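Local coordinates for Pre-mRNA splicing factor PRP8 (Cyanidioschyzon merolae, PDB 6NQI), which is a core factor of the spliceosome that probably binds U5, U6 and other spliceosomal snRNAs and intron RNA, this chain being its RNase H-like domain, at residues 30-34 against 35-39; 123-126 against 127-131. All coordinates share one frame; numbering follows the deposited sequence.

From the N terminus, the chain runs through strand 11-21 into strand 24-32, whose end enters interaction 1. There 30-34 turns directly into 35-39, closing the tight hairpin between strand 24-32 and strand 37-43 inside the mixed sheet of the RNase H-like domain. Interaction 2 comes much later, after helices 54-71 and 90-97, and joins successive turns of helix 123-130. The two local contacts follow in series, neither enclosing nor crossing the other, with centres about 19 Å apart. They are linked through the sheet: Ile125 and Thr129 of the helix rest on Trp29 and Val27 of strand 24-32, the strand that runs on into interaction 1.

Interaction 1: 30-34 against 35-39; sequences IWETS and TGRLF
Glu32 and Arg37 face each other beside the turn of a beta hairpin, where Gly36 and Arg37 together oppose Glu32 in a G1 beta bulge. Glycine suits the bulge because phi is positive there (94°), a backbone shape that a residue without a CB takes up easily. Glu32 N donates to Arg37 O, while Glu32 O takes Gly36 N at 2.7 Å and, weakly, Thr35 N. Farther along, Ile30 and Phe39 form an antiparallel hydrogen-bonded pair: Phe39 N reaches Ile30 O at 2.8 Å, and Ile30 N donates back to Phe39 O at 3.0 Å. The Glu32 side chain lies alongside that of Arg37, whose guanidinium grips it side-on in a salt bridge, NH2 to OE2 being straighter (168°) than NE to OE1 (131°). Arg10 and Trp12 also hold this carboxylate, and Gln73 takes Arg37 NH2. Arginine suits its place: a long side chain, bent at chi3, brings the guanidinium alongside the carboxylate, and its flat cation takes Phe39 CZ over one face, toward the rim. Ile30 CG2 packs on Phe39 CD2 at 3.5 Å. Whereas Arg37 NE meets Glu32 OE1 from above the carboxylate plane at 3.0 Å, Thr35 OG1 donates to its anti lone pair at 2.5 Å.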
# COMPACT_ATOMS: atom_id res chain seq x y z
N ILE A 30 0.34 -1.65 -2.24
CA ILE A 30 0.33 -0.63 -3.29
C ILE A 30 -0.85 0.31 -3.06
O ILE A 30 -2.01 -0.08 -3.23
CB ILE A 30 0.24 -1.22 -4.70
CG1 ILE A 30 1.44 -2.13 -4.99
CG2 ILE A 30 0.10 -0.08 -5.76
CD1 ILE A 30 1.36 -2.74 -6.34
N TRP A 31 -0.55 1.57 -2.72
CA TRP A 31 -1.55 2.62 -2.53
C TRP A 31 -1.66 3.42 -3.82
O TRP A 31 -0.65 3.95 -4.31
CB TRP A 31 -1.18 3.50 -1.34
CG TRP A 31 -2.00 4.77 -1.19
CD1 TRP A 31 -3.30 4.95 -1.53
CD2 TRP A 31 -1.54 6.03 -0.66
NE1 TRP A 31 -3.69 6.26 -1.26
CE2 TRP A 31 -2.63 6.93 -0.71
CE3 TRP A 31 -0.33 6.48 -0.13
CZ2 TRP A 31 -2.53 8.24 -0.27
CZ3 TRP A 31 -0.24 7.79 0.32
CH2 TRP A 31 -1.33 8.65 0.24
N GLU A 32 -2.85 3.47 -4.39
CA GLU A 32 -3.13 4.31 -5.55
C GLU A 32 -3.65 5.66 -5.04
O GLU A 32 -4.81 5.76 -4.62
CB GLU A 32 -4.15 3.62 -6.44
CG GLU A 32 -4.36 4.33 -7.74
CD GLU A 32 -5.08 3.47 -8.74
OE1 GLU A 32 -6.33 3.37 -8.66
OE2 GLU A 32 -4.39 2.86 -9.57
N THR A 33 -2.81 6.70 -5.14
CA THR A 33 -3.07 7.96 -4.44
C THR A 33 -4.33 8.65 -4.94
O THR A 33 -5.12 9.16 -4.13
CB THR A 33 -1.88 8.91 -4.56
OG1 THR A 33 -1.63 9.18 -5.95
CG2 THR A 33 -0.63 8.33 -3.89
N SER A 34 -4.52 8.74 -6.26
CA SER A 34 -5.62 9.53 -6.79
C SER A 34 -6.98 8.96 -6.39
O SER A 34 -7.94 9.71 -6.19
CB SER A 34 -5.53 9.61 -8.31
OG SER A 34 -5.84 8.36 -8.90
N THR A 35 -7.08 7.63 -6.31
CA THR A 35 -8.37 6.98 -6.08
C THR A 35 -8.54 6.40 -4.69
O THR A 35 -9.67 6.19 -4.26
CB THR A 35 -8.57 5.85 -7.09
OG1 THR A 35 -7.46 4.95 -7.01
CG2 THR A 35 -8.66 6.39 -8.46
N GLY A 36 -7.45 6.05 -4.02
CA GLY A 36 -7.51 5.41 -2.74
C GLY A 36 -7.45 3.91 -2.84
O GLY A 36 -7.50 3.23 -1.81
N ARG A 37 -7.28 3.37 -4.03
CA ARG A 37 -7.40 1.94 -4.20
C ARG A 37 -6.16 1.30 -3.61
O ARG A 37 -5.05 1.80 -3.80
CB ARG A 37 -7.56 1.63 -5.69
CG ARG A 37 -8.16 0.31 -6.00
CD ARG A 37 -8.57 0.22 -7.46
NE ARG A 37 -7.49 0.62 -8.36
CZ ARG A 37 -7.34 0.17 -9.61
NH1 ARG A 37 -8.18 -0.73 -10.11
NH2 ARG A 37 -6.33 0.61 -10.35
N LEU A 38 -6.33 0.25 -2.81
CA LEU A 38 -5.22 -0.39 -2.11
C LEU A 38 -5.08 -1.84 -2.55
O LEU A 38 -6.03 -2.62 -2.43
CB LEU A 38 -5.42 -0.29 -0.59
CG LEU A 38 -4.25 -0.88 0.20
CD1 LEU A 38 -3.02 -0.02 0.00
CD2 LEU A 38 -4.56 -1.02 1.69
N PHE A 39 -3.89 -2.20 -3.06
CA PHE A 39 -3.55 -3.58 -3.45
C PHE A 39 -2.75 -4.23 -2.33
O PHE A 39 -1.57 -3.91 -2.13
CB PHE A 39 -2.71 -3.59 -4.73
CG PHE A 39 -3.33 -2.89 -5.87
CD1 PHE A 39 -4.23 -3.53 -6.68
CD2 PHE A 39 -3.02 -1.56 -6.12
CE1 PHE A 39 -4.79 -2.87 -7.77
CE2 PHE A 39 -3.58 -0.89 -7.19
CZ PHE A 39 -4.47 -1.55 -8.01

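Interaction 2: 123-126 against 127-131; sequences PEIR and DRTQT
Helix 123-130 is held here by the bonds between its successive turns, with Thr129 turned back on Ile125. Four i to i+4 bonds run here: Asp127 N to Pro123 O, Arg128 N to Glu124 O, Gln130 N to Arg126 O and, as the fourth, Thr129 N to Ile125 O, which the threonine hydroxyl joins. Proline suits the first turn, where a backbone N-H is not needed for the i to i+4 pattern. Ile125 O thus accepts twice from Thr129, from opposite faces of its carbonyl plane: the backbone N lies at 2.8 Å and OG1 at 2.6 Å. Threonine serves because chi1 of -65° sets OG1 beside its own backbone N, over the preceding turn, where the hydroxyl of this buried residue finds an acceptor within the helix. In the RNase H-like domain this helix packs on the sheet, Ile125 lying against Trp29 and Trp140 and Thr129 against Val27; the branched aliphatic side chain of Ile125 suits that buried side. Arg126, Asp127 and Gln130 lie along another flank. Arg126 and Asp127 run side by side in a long salt bridge, NE to OD1 at 3.9 Å, while Arg126 CG touches Gln130 NE2 at 3.7 Å. Beyond the last helical residue, Thr131 OG1 donates in the carbonyl plane to Asp127 O at 2.5 Å.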
# COMPACT_ATOMS: atom_id res chain seq x y z
N PRO A 123 -6.86 -4.79 12.06
CA PRO A 123 -7.15 -6.20 12.37
C PRO A 123 -7.76 -6.98 11.21
O PRO A 123 -7.50 -8.19 11.09
CB PRO A 123 -8.10 -6.10 13.58
CG PRO A 123 -7.85 -4.75 14.16
CD PRO A 123 -7.56 -3.88 12.97
N GLU A 124 -8.55 -6.34 10.35
CA GLU A 124 -9.13 -7.04 9.22
C GLU A 124 -8.03 -7.56 8.29
O GLU A 124 -8.10 -8.70 7.81
CB GLU A 124 -10.08 -6.10 8.48
CG GLU A 124 -11.39 -6.67 7.97
CD GLU A 124 -12.54 -5.71 8.27
OE1 GLU A 124 -12.58 -4.60 7.65
OE2 GLU A 124 -13.42 -6.07 9.10
N ILE A 125 -7.02 -6.73 8.03
CA ILE A 125 -5.91 -7.09 7.15
C ILE A 125 -5.02 -8.13 7.81
O ILE A 125 -4.59 -9.11 7.18
CB ILE A 125 -5.07 -5.85 6.79
CG1 ILE A 125 -5.89 -4.77 6.09
CG2 ILE A 125 -3.88 -6.27 5.93
CD1 ILE A 125 -6.57 -5.24 4.86
N ARG A 126 -4.64 -7.89 9.06
CA ARG A 126 -3.80 -8.84 9.77
C ARG A 126 -4.46 -10.23 9.79
O ARG A 126 -3.81 -11.25 9.53
CB ARG A 126 -3.51 -8.30 11.16
CG ARG A 126 -2.61 -9.13 12.00
CD ARG A 126 -2.69 -8.62 13.43
NE ARG A 126 -4.07 -8.57 13.91
CZ ARG A 126 -4.45 -8.08 15.08
NH1 ARG A 126 -3.55 -7.60 15.93
NH2 ARG A 126 -5.74 -8.08 15.41
N ASP A 127 -5.78 -10.26 10.04
CA ASP A 127 -6.51 -11.51 10.13
C ASP A 127 -6.66 -12.18 8.78
O ASP A 127 -6.55 -13.42 8.68
CB ASP A 127 -7.88 -11.26 10.76
CG ASP A 127 -7.78 -10.99 12.25
OD1 ASP A 127 -6.69 -11.24 12.81
OD2 ASP A 127 -8.79 -10.55 12.86
N ARG A 128 -6.94 -11.42 7.71
CA ARG A 128 -6.96 -12.05 6.40
C ARG A 128 -5.57 -12.53 6.01
O ARG A 128 -5.44 -13.54 5.30
CB ARG A 128 -7.52 -11.10 5.35
CG ARG A 128 -7.69 -11.72 3.97
CD ARG A 128 -8.14 -10.66 2.99
NE ARG A 128 -8.59 -11.16 1.69
CZ ARG A 128 -9.82 -10.98 1.20
NH1 ARG A 128 -10.73 -10.30 1.89
NH2 ARG A 128 -10.13 -11.46 -0.00
N THR A 129 -4.53 -11.88 6.52
CA THR A 129 -3.17 -12.20 6.11
C THR A 129 -2.68 -13.49 6.72
O THR A 129 -2.18 -14.37 6.00
CB THR A 129 -2.22 -11.07 6.50
OG1 THR A 129 -2.54 -9.88 5.77
CG2 THR A 129 -0.77 -11.47 6.25
N GLN A 130 -2.79 -13.64 8.05
CA GLN A 130 -2.23 -14.84 8.67
C GLN A 130 -2.94 -16.11 8.22
O GLN A 130 -2.30 -17.14 8.00
CB GLN A 130 -2.24 -14.72 10.18
CG GLN A 130 -1.18 -13.77 10.66
CD GLN A 130 -1.16 -13.66 12.16
OE1 GLN A 130 -1.17 -14.68 12.87
NE2 GLN A 130 -1.11 -12.43 12.65
N THR A 131 -4.25 -16.05 8.05
CA THR A 131 -5.03 -17.22 7.67
C THR A 131 -4.91 -17.57 6.19
O THR A 131 -5.50 -18.55 5.75
CB THR A 131 -6.51 -16.99 8.02
OG1 THR A 131 -6.90 -15.68 7.57
CG2 THR A 131 -6.76 -17.15 9.53